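Side-chain contacts in endo-1,4-b-d-mannanase (Trichoderma reesei, PDB 1QNR), which probably hydrolyses the beta-1,4-linked backbone of mannan polysaccharides as a family 5 glycoside hydrolase: residues 60-65 and 123-128; 111-114 and 119-122; 133-138 and 170-175. One frame throughout, in Å; residues are numbered along the deposited sequence.

All three contacts lie on the same side of the chain's centre, in connections after parallel strands 52-54 (60-65), 105-109 (111-114, helix 119-127 and 133-138) and 161-165 (170-175). Contact 2 is nested within the chain loop closed by contact 1, and the two share helix 119-127; their centres are about 10 Å apart and V111 packs on Y123. Contact 3 follows both along the chain, its centre about 11 Å from that of contact 2 and about 17 Å from that of contact 1. N113 joins 111-114 to R171, while W134 meets both I120 and Y123. The series thus runs from a peripheral strand, through helix 119-127, to W114 and R171 beside bound mannose.

Contact 1: 60-65 and 123-128; sequences DVNTQP and YVNAFG
The phenolic oxygen of Y123 is gripped by two partners. It donates to water 1, 2.7 Å from OH, and it accepts a hydrogen bond from NE2 of Q73. The water turns its own proton to D60, whose OD2 lies 2.8 Å away, so the carboxylate and the phenol are bridged rather than bonded directly. NE2 of Q73 also donates to D60 OD1, which completes a cycle of hydrogen bonds. The only direct approach of the two side chains is OD2 to CE1 of Y123, at 3.9 Å; it is oblique to the ring, and the carboxylate stands steeply against the ring plane. In Y123, CG lies anti to the carbonyl carbon (chi1 -74°); although its CB starts away from 60-65, the long ring brings its end back to D60.

A direct hydrogen bond forms nearer the solvent side, where the exposed N125 meets N62. ND2 of N125 donates to OD1 of N62 at 2.9 Å. The bond is nearly straight, 172° at the hydrogen, and OD1 lies in the plane of the donor amide. At the acceptor end, however, ND2 stands 43° above the N62 carbonyl plane, and the two side chains cross at about a right angle. The other end of the N62 amide looks to the backbone: ND2 donates to the carbonyls of A122 and L75, which fixes the amide's rotation and presents OD1 to N125. A126 adds its methyl at the margin, CB being 4.3 Å from N62 ND2.

The strand end at D60 and the loop residue N62 that follows it are tied to helix 119-127 by polar groups at two levels. Donors at both carboxylate oxygens of buried D60 are consistent with an ionised side chain, its charge probably stabilised by the neutral donors Q73 and water 1.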
loop_
_atom_site.group_PDB
_atom_site.type_symbol
_atom_site.label_atom_id
_atom_site.label_comp_id
_atom_site.label_asym_id
_atom_site.label_seq_id
_atom_site.Cartn_x
_atom_site.Cartn_y
_atom_site.Cartn_z
ATOM N N ASP A 60 -13.367 8.189 0.958
ATOM C CA ASP A 60 -14.469 8.301 1.916
ATOM C C ASP A 60 -14.840 9.742 2.204
ATOM O O ASP A 60 -13.942 10.589 2.409
ATOM C CB ASP A 60 -14.028 7.638 3.262
ATOM C CG ASP A 60 -13.833 6.137 3.110
ATOM O OD1 ASP A 60 -14.825 5.494 2.576
ATOM O OD2 ASP A 60 -12.780 5.545 3.514
ATOM N N VAL A 61 -16.136 10.003 2.224
ATOM C CA VAL A 61 -16.682 11.360 2.479
ATOM C C VAL A 61 -17.849 11.249 3.477
ATOM O O VAL A 61 -18.428 10.188 3.660
ATOM C CB VAL A 61 -17.195 12.023 1.174
ATOM C CG1 VAL A 61 -16.091 12.189 0.121
ATOM C CG2 VAL A 61 -18.408 11.276 0.589
ATOM N N ASN A 62 -18.122 12.386 4.120
ATOM C CA ASN A 62 -19.320 12.471 5.002
ATOM C C ASN A 62 -20.428 13.276 4.330
ATOM O O ASN A 62 -21.607 13.074 4.649
ATOM C CB ASN A 62 -18.969 13.097 6.352
ATOM C CG ASN A 62 -18.049 12.199 7.158
ATOM O OD1 ASN A 62 -16.918 12.597 7.502
ATOM N ND2 ASN A 62 -18.447 10.963 7.483
ATOM N N THR A 63 -20.077 14.098 3.326
ATOM C CA THR A 63 -21.115 14.821 2.567
ATOM C C THR A 63 -20.764 14.520 1.094
ATOM O O THR A 63 -19.574 14.574 0.809
ATOM C CB THR A 63 -21.102 16.322 2.836
ATOM O OG1 THR A 63 -20.012 16.965 2.125
ATOM C CG2 THR A 63 -20.758 16.826 4.239
ATOM N N GLN A 64 -21.720 14.320 0.253
ATOM C CA GLN A 64 -21.367 14.071 -1.157
ATOM C C GLN A 64 -20.756 15.346 -1.750
ATOM O O GLN A 64 -21.269 16.433 -1.466
ATOM C CB GLN A 64 -22.577 13.808 -2.015
ATOM C CG GLN A 64 -23.090 12.395 -1.995
ATOM C CD GLN A 64 -23.948 12.186 -3.228
ATOM O OE1 GLN A 64 -23.627 12.633 -4.342
ATOM N NE2 GLN A 64 -25.022 11.478 -2.962
ATOM N N PRO A 65 -19.751 15.181 -2.558
ATOM C CA PRO A 65 -19.008 16.299 -3.114
ATOM C C PRO A 65 -19.752 17.032 -4.234
ATOM O O PRO A 65 -20.776 16.575 -4.643
ATOM C CB PRO A 65 -17.711 15.705 -3.652
ATOM C CG PRO A 65 -18.125 14.310 -4.006
ATOM C CD PRO A 65 -19.044 13.901 -2.879
ATOM N N TYR A 123 -15.073 7.691 9.387
ATOM C CA TYR A 123 -15.891 6.747 10.168
ATOM C C TYR A 123 -16.199 7.310 11.540
ATOM O O TYR A 123 -17.377 7.146 11.988
ATOM C CB TYR A 123 -15.138 5.415 10.232
ATOM C CG TYR A 123 -15.078 4.549 9.010
ATOM C CD1 TYR A 123 -14.103 4.777 8.031
ATOM C CD2 TYR A 123 -15.985 3.474 8.790
ATOM C CE1 TYR A 123 -14.027 3.990 6.881
ATOM C CE2 TYR A 123 -15.930 2.668 7.656
ATOM C CZ TYR A 123 -14.917 2.923 6.730
ATOM O OH TYR A 123 -14.861 2.105 5.606
ATOM N N VAL A 124 -15.250 7.940 12.245
ATOM C CA VAL A 124 -15.541 8.518 13.570
ATOM C C VAL A 124 -16.614 9.603 13.443
ATOM O O VAL A 124 -17.548 9.659 14.290
ATOM C CB VAL A 124 -14.228 9.137 14.145
ATOM C CG1 VAL A 124 -14.495 10.013 15.376
ATOM C CG2 VAL A 124 -13.260 7.987 14.458
ATOM N N ASN A 125 -16.596 10.419 12.423
ATOM C CA ASN A 125 -17.652 11.461 12.270
ATOM C C ASN A 125 -19.049 10.816 12.138
ATOM O O ASN A 125 -20.038 11.415 12.643
ATOM C CB ASN A 125 -17.389 12.293 10.981
ATOM C CG ASN A 125 -16.245 13.273 11.096
ATOM O OD1 ASN A 125 -15.823 13.629 12.212
ATOM N ND2 ASN A 125 -15.715 13.712 9.950
ATOM N N ALA A 126 -19.171 9.663 11.462
ATOM C CA ALA A 126 -20.467 9.050 11.256
ATOM C C ALA A 126 -20.889 8.165 12.429
ATOM O O ALA A 126 -22.102 8.101 12.715
ATOM C CB ALA A 126 -20.441 8.129 10.024
ATOM N N PHE A 127 -19.981 7.410 13.049
ATOM C CA PHE A 127 -20.312 6.347 14.004
ATOM C C PHE A 127 -19.791 6.614 15.382
ATOM O O PHE A 127 -19.961 5.696 16.249
ATOM C CB PHE A 127 -19.748 5.008 13.422
ATOM C CG PHE A 127 -20.239 4.715 12.010
ATOM C CD1 PHE A 127 -21.577 4.643 11.686
ATOM C CD2 PHE A 127 -19.289 4.554 10.986
ATOM C CE1 PHE A 127 -22.013 4.372 10.401
ATOM C CE2 PHE A 127 -19.711 4.333 9.695
ATOM C CZ PHE A 127 -21.063 4.255 9.397
ATOM N N GLY A 128 -19.221 7.782 15.669
ATOM C CA GLY A 128 -18.794 8.065 17.042
ATOM C C GLY A 128 -17.526 7.446 17.535
ATOM O O GLY A 128 -16.720 6.932 16.715
HETATM O O HOH W 1 -12.908 2.790 3.874
#

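Contact 2: 111-114 and 119-122; sequences VNNW and GINA. With BMA (beta-D-mannopyranose), chain B.
The indole of W114 has a different neighbour on each face. N113 places ND2 over the centre of one face, 3.4 Å above the plane; on the opposite face a mannose of chain B lies offset toward the rim, its C3 being 3.6 Å from W114 CE2. At the ring edge, NE1 is hydrogen-bonded to E169, which, with the two face contacts, probably limits rotation of the indole.

With its CG anti to N (chi1 -175°), N113 points its ND2 at the W114 face, while OD1, on the far end of the amide, accepts from the backbone N of R171. The same OD1 touches CD1 of I120 at 3.7 Å, the point where this side chain meets the helix. Along the backbone the segments close up: I120 N donates to N112 O at 3.0 Å, with the carbonyl pointing almost straight at the nitrogen but the bond bent to 141° at the hydrogen. G119 CA also makes a CH...O contact with W114 O at 3.3 Å. A side chain on G119, whose phi is 73°, would collide with that same oxygen. Water 3 links N113 O, 2.9 Å away, to N121 N.

A tryptophan platform stacked on a sugar, carried on the loop after a parallel barrel strand, is a familiar carbohydrate-binding feature of TIM-barrel glycoside hydrolases.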
loop_
_atom_site.group_PDB
_atom_site.type_symbol
_atom_site.label_atom_id
_atom_site.label_comp_id
_atom_site.label_asym_id
_atom_site.label_seq_id
_atom_site.Cartn_x
_atom_site.Cartn_y
_atom_site.Cartn_z
ATOM N N VAL A 111 -8.776 1.268 3.539
ATOM C CA VAL A 111 -9.072 2.459 4.388
ATOM C C VAL A 111 -7.714 3.138 4.671
ATOM O O VAL A 111 -6.646 2.494 4.665
ATOM C CB VAL A 111 -9.787 2.056 5.706
ATOM C CG1 VAL A 111 -8.898 1.210 6.615
ATOM C CG2 VAL A 111 -10.374 3.275 6.447
ATOM N N ASN A 112 -7.780 4.437 4.981
ATOM C CA ASN A 112 -6.562 5.181 5.404
ATOM C C ASN A 112 -6.561 5.342 6.949
ATOM O O ASN A 112 -7.619 5.694 7.520
ATOM C CB ASN A 112 -6.593 6.587 4.789
ATOM C CG ASN A 112 -5.179 7.201 4.705
ATOM O OD1 ASN A 112 -4.177 6.683 5.204
ATOM N ND2 ASN A 112 -5.072 8.325 3.989
ATOM N N ASN A 113 -5.365 5.152 7.573
ATOM C CA ASN A 113 -5.277 5.529 8.995
ATOM C C ASN A 113 -5.456 7.044 9.120
ATOM O O ASN A 113 -6.097 7.549 10.068
ATOM C CB ASN A 113 -3.894 5.136 9.548
ATOM C CG ASN A 113 -3.788 5.390 11.047
ATOM O OD1 ASN A 113 -4.405 4.632 11.818
ATOM N ND2 ASN A 113 -2.998 6.359 11.508
ATOM N N TRP A 114 -4.916 7.780 8.160
ATOM C CA TRP A 114 -4.919 9.250 8.184
ATOM C C TRP A 114 -6.111 9.868 7.502
ATOM O O TRP A 114 -6.875 9.159 6.804
ATOM C CB TRP A 114 -3.587 9.757 7.501
ATOM C CG TRP A 114 -2.381 9.076 8.081
ATOM C CD1 TRP A 114 -1.595 8.119 7.449
ATOM C CD2 TRP A 114 -1.837 9.208 9.401
ATOM N NE1 TRP A 114 -0.604 7.658 8.293
ATOM C CE2 TRP A 114 -0.730 8.314 9.497
ATOM C CE3 TRP A 114 -2.217 9.914 10.558
ATOM C CZ2 TRP A 114 0.035 8.189 10.664
ATOM C CZ3 TRP A 114 -1.443 9.814 11.708
ATOM C CH2 TRP A 114 -0.331 8.928 11.756
ATOM N N GLY A 119 -10.528 8.551 5.588
ATOM C CA GLY A 119 -9.817 7.776 6.592
ATOM C C GLY A 119 -10.730 7.319 7.732
ATOM O O GLY A 119 -11.963 7.526 7.768
ATOM N N ILE A 120 -10.052 6.818 8.801
ATOM C CA ILE A 120 -10.664 6.437 10.077
ATOM C C ILE A 120 -11.491 7.658 10.549
ATOM O O ILE A 120 -12.596 7.459 11.107
ATOM C CB ILE A 120 -9.610 5.996 11.120
ATOM C CG1 ILE A 120 -9.179 4.554 10.731
ATOM C CG2 ILE A 120 -10.191 6.065 12.562
ATOM C CD1 ILE A 120 -8.073 3.927 11.602
ATOM N N ASN A 121 -10.980 8.893 10.421
ATOM C CA ASN A 121 -11.727 10.086 10.889
ATOM C C ASN A 121 -13.083 10.215 10.238
ATOM O O ASN A 121 -14.064 10.621 10.935
ATOM C CB ASN A 121 -10.884 11.369 10.648
ATOM C CG ASN A 121 -11.588 12.627 11.161
ATOM O OD1 ASN A 121 -11.979 13.524 10.394
ATOM N ND2 ASN A 121 -11.624 12.661 12.458
ATOM N N ALA A 122 -13.278 9.850 8.966
ATOM C CA ALA A 122 -14.616 9.932 8.337
ATOM C C ALA A 122 -15.534 8.900 9.006
ATOM O O ALA A 122 -16.770 9.159 9.167
ATOM C CB ALA A 122 -14.487 9.684 6.834
HETATM C C1 BMA B . 2.661 10.698 9.959
HETATM C C2 BMA B . 1.787 11.546 9.003
HETATM C C3 BMA B . 1.325 10.697 7.815
HETATM C C4 BMA B . 2.504 9.958 7.196
HETATM C C5 BMA B . 3.346 9.193 8.220
HETATM C C6 BMA B . 4.725 8.741 7.620
HETATM O O2 BMA B . 2.533 12.664 8.501
HETATM O O3 BMA B . 0.642 11.436 6.839
HETATM O O4 BMA B . 1.973 9.079 6.192
HETATM O O5 BMA B . 3.816 10.155 9.243
HETATM O O6 BMA B . 5.221 7.931 8.692
HETATM O O HOH W 2 -10.188 6.036 3.985
HETATM O O HOH W 3 -8.120 9.557 9.998
#

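Contact 3: 133-138 and 170-175; sequences TWYTNT and PRCNGC. With BMA (beta-D-mannopyranose), chain C; NAG (2-acetamido-2-deoxy-beta-D-glucopyranose), chain F.
Both segments are loops with tight local turns. In 133-138 a short 3-10 turn at 134-135 is followed by N137, the N-cap of helix 138-155; in 170-175 a type II turn runs from C172 to C175, closed by C175 N to C172 O at 3.0 Å. G174 supplies the positive phi of that turn, and the C172-C175 disulfide spans it.

Y135 carries the contact. Its OH donates to R171 O at 2.8 Å; the donor stands 51° above the carbonyl plane, and R171 O in turn lies at the edge of the Y135 ring, near its plane. CB of P170 packs on that hydroxyl from 3.7 Å. C172 meets the ring obliquely: CB is 3.9 Å from CE2, and SG, swung anti to the backbone N (chi1 -168°), lies 4.9 Å from the ring centroid, a sulfur-aromatic contact. W134 CE3 lies over one face of the ring, and W183 makes an edge-to-face contact with it.

Topologically, this joins two neighbouring loops of the TIM barrel, one leading into helix 138-155 and the other following strand 161-165. A leucine in place of Y135 would probably strand R171 O without its hydroxyl donor and open a gap beside C172.

From the backbone so held, R171 reaches out extended. Its NH1 and NH2 both donate to O2 of the chain C mannose, each at 3.0 Å, and NH2 also reaches O3, the O2 lying in the guanidinium plane; NH2 also forms a salt bridge with E205.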
loop_
_atom_site.group_PDB
_atom_site.type_symbol
_atom_site.label_atom_id
_atom_site.label_comp_id
_atom_site.label_asym_id
_atom_site.label_seq_id
_atom_site.Cartn_x
_atom_site.Cartn_y
_atom_site.Cartn_z
ATOM N N THR A 133 -10.761 3.703 19.343
ATOM C CA THR A 133 -11.910 2.777 19.535
ATOM C C THR A 133 -12.479 2.338 18.189
ATOM O O THR A 133 -13.302 1.382 18.162
ATOM C CB THR A 133 -13.046 3.381 20.382
ATOM O OG1 THR A 133 -13.660 4.458 19.712
ATOM C CG2 THR A 133 -12.468 3.871 21.731
ATOM N N TRP A 134 -12.062 2.913 17.049
ATOM C CA TRP A 134 -12.562 2.536 15.722
ATOM C C TRP A 134 -12.497 1.037 15.477
ATOM O O TRP A 134 -13.454 0.411 14.932
ATOM C CB TRP A 134 -11.732 3.263 14.618
ATOM C CG TRP A 134 -12.195 2.894 13.194
ATOM C CD1 TRP A 134 -13.184 3.474 12.487
ATOM C CD2 TRP A 134 -11.570 1.949 12.293
ATOM N NE1 TRP A 134 -13.350 2.860 11.221
ATOM C CE2 TRP A 134 -12.312 1.977 11.082
ATOM C CE3 TRP A 134 -10.481 1.079 12.421
ATOM C CZ2 TRP A 134 -11.998 1.115 10.012
ATOM C CZ3 TRP A 134 -10.153 0.277 11.309
ATOM C CH2 TRP A 134 -10.885 0.304 10.117
ATOM N N TYR A 135 -11.398 0.399 15.897
ATOM C CA TYR A 135 -11.155 -1.027 15.664
ATOM C C TYR A 135 -12.232 -1.927 16.274
ATOM O O TYR A 135 -12.384 -3.074 15.769
ATOM C CB TYR A 135 -9.765 -1.444 16.213
ATOM C CG TYR A 135 -8.630 -0.769 15.402
ATOM C CD1 TYR A 135 -8.194 -1.254 14.174
ATOM C CD2 TYR A 135 -8.038 0.412 15.904
ATOM C CE1 TYR A 135 -7.217 -0.584 13.428
ATOM C CE2 TYR A 135 -7.039 1.089 15.175
ATOM C CZ TYR A 135 -6.640 0.563 13.942
ATOM O OH TYR A 135 -5.678 1.210 13.161
ATOM N N THR A 136 -12.910 -1.463 17.342
ATOM C CA THR A 136 -13.931 -2.322 17.991
ATOM C C THR A 136 -15.270 -1.622 17.992
ATOM O O THR A 136 -16.196 -2.022 18.777
ATOM C CB THR A 136 -13.488 -2.597 19.461
ATOM O OG1 THR A 136 -13.187 -1.407 20.204
ATOM C CG2 THR A 136 -12.287 -3.511 19.475
ATOM N N ASN A 137 -15.493 -0.593 17.169
ATOM C CA ASN A 137 -16.789 0.114 17.024
ATOM C C ASN A 137 -17.693 -0.705 16.091
ATOM O O ASN A 137 -17.361 -0.857 14.895
ATOM C CB ASN A 137 -16.520 1.539 16.511
ATOM C CG ASN A 137 -17.726 2.408 16.256
ATOM O OD1 ASN A 137 -18.745 1.913 15.724
ATOM N ND2 ASN A 137 -17.618 3.698 16.561
ATOM N N THR A 138 -18.792 -1.315 16.655
ATOM C CA THR A 138 -19.545 -2.242 15.796
ATOM C C THR A 138 -20.147 -1.607 14.530
ATOM O O THR A 138 -20.068 -2.217 13.455
ATOM C CB THR A 138 -20.720 -2.887 16.620
ATOM O OG1 THR A 138 -20.119 -3.498 17.823
ATOM C CG2 THR A 138 -21.441 -3.895 15.753
ATOM N N PRO A 170 -2.077 1.483 9.342
ATOM C CA PRO A 170 -2.899 1.395 10.564
ATOM C C PRO A 170 -2.037 1.612 11.814
ATOM O O PRO A 170 -0.954 1.008 11.951
ATOM C CB PRO A 170 -3.460 -0.028 10.533
ATOM C CG PRO A 170 -2.599 -0.777 9.563
ATOM C CD PRO A 170 -2.130 0.224 8.523
ATOM N N ARG A 171 -2.546 2.443 12.742
ATOM C CA ARG A 171 -1.922 2.664 14.050
ATOM C C ARG A 171 -3.015 2.657 15.108
ATOM O O ARG A 171 -4.201 2.910 14.806
ATOM C CB ARG A 171 -1.179 4.013 14.168
ATOM C CG ARG A 171 0.016 4.182 13.188
ATOM C CD ARG A 171 0.628 5.564 13.544
ATOM N NE ARG A 171 1.825 5.826 12.743
ATOM C CZ ARG A 171 2.667 6.865 12.980
ATOM N NH1 ARG A 171 2.390 7.723 13.971
ATOM N NH2 ARG A 171 3.708 7.000 12.173
ATOM N N CYS A 172 -2.608 2.453 16.359
ATOM C CA CYS A 172 -3.571 2.579 17.485
ATOM C C CYS A 172 -2.738 3.290 18.575
ATOM O O CYS A 172 -2.050 2.572 19.355
ATOM C CB CYS A 172 -4.176 1.211 17.824
ATOM S SG CYS A 172 -5.655 1.264 18.964
ATOM N N ASN A 173 -2.677 4.622 18.497
ATOM C CA ASN A 173 -1.696 5.332 19.375
ATOM C C ASN A 173 -1.937 5.050 20.872
ATOM O O ASN A 173 -3.016 5.310 21.350
ATOM C CB ASN A 173 -1.848 6.834 19.064
ATOM C CG ASN A 173 -0.884 7.663 19.919
ATOM O OD1 ASN A 173 -1.372 8.201 20.940
ATOM N ND2 ASN A 173 0.358 7.760 19.558
ATOM N N GLY A 174 -0.863 4.620 21.559
ATOM C CA GLY A 174 -0.983 4.280 23.000
ATOM C C GLY A 174 -1.772 3.032 23.320
ATOM O O GLY A 174 -1.876 2.707 24.527
ATOM N N CYS A 175 -2.313 2.280 22.339
ATOM C CA CYS A 175 -3.087 1.087 22.639
ATOM C C CYS A 175 -2.209 -0.106 22.922
ATOM O O CYS A 175 -1.022 -0.228 22.543
ATOM C CB CYS A 175 -3.926 0.681 21.384
ATOM S SG CYS A 175 -4.964 2.026 20.731
HETATM C C1 BMA C . 5.206 11.371 14.574
HETATM C C2 BMA C . 5.606 10.330 13.508
HETATM C C3 BMA C . 5.123 10.734 12.096
HETATM C C4 BMA C . 3.623 11.043 12.131
HETATM C C5 BMA C . 3.310 12.097 13.243
HETATM C C6 BMA C . 1.903 12.637 13.289
HETATM O O1 BMA C . 5.560 10.879 15.866
HETATM O O2 BMA C . 5.058 9.048 13.856
HETATM O O3 BMA C . 5.327 9.564 11.260
HETATM O O4 BMA C . 3.143 11.598 10.930
HETATM O O5 BMA C . 3.734 11.479 14.511
HETATM O O6 BMA C . 0.907 11.816 13.889
HETATM C C1 NAG F . -10.499 7.437 23.136
HETATM C C2 NAG F . -9.635 8.221 24.104
HETATM C C3 NAG F . -9.150 7.198 25.107
HETATM C C4 NAG F . -10.426 6.588 25.720
HETATM C C5 NAG F . -11.263 5.839 24.635
HETATM C C6 NAG F . -12.500 5.211 25.261
HETATM C C7 NAG F . -8.401 10.264 23.398
HETATM C C8 NAG F . -7.230 10.780 22.643
HETATM N N2 NAG F . -8.621 8.922 23.292
HETATM O O3 NAG F . -8.434 7.923 26.119
HETATM O O4 NAG F . -10.129 5.647 26.756
HETATM O O5 NAG F . -11.661 6.851 23.713
HETATM O O6 NAG F . -13.291 6.190 25.869
HETATM O O7 NAG F . -9.081 10.957 24.042
#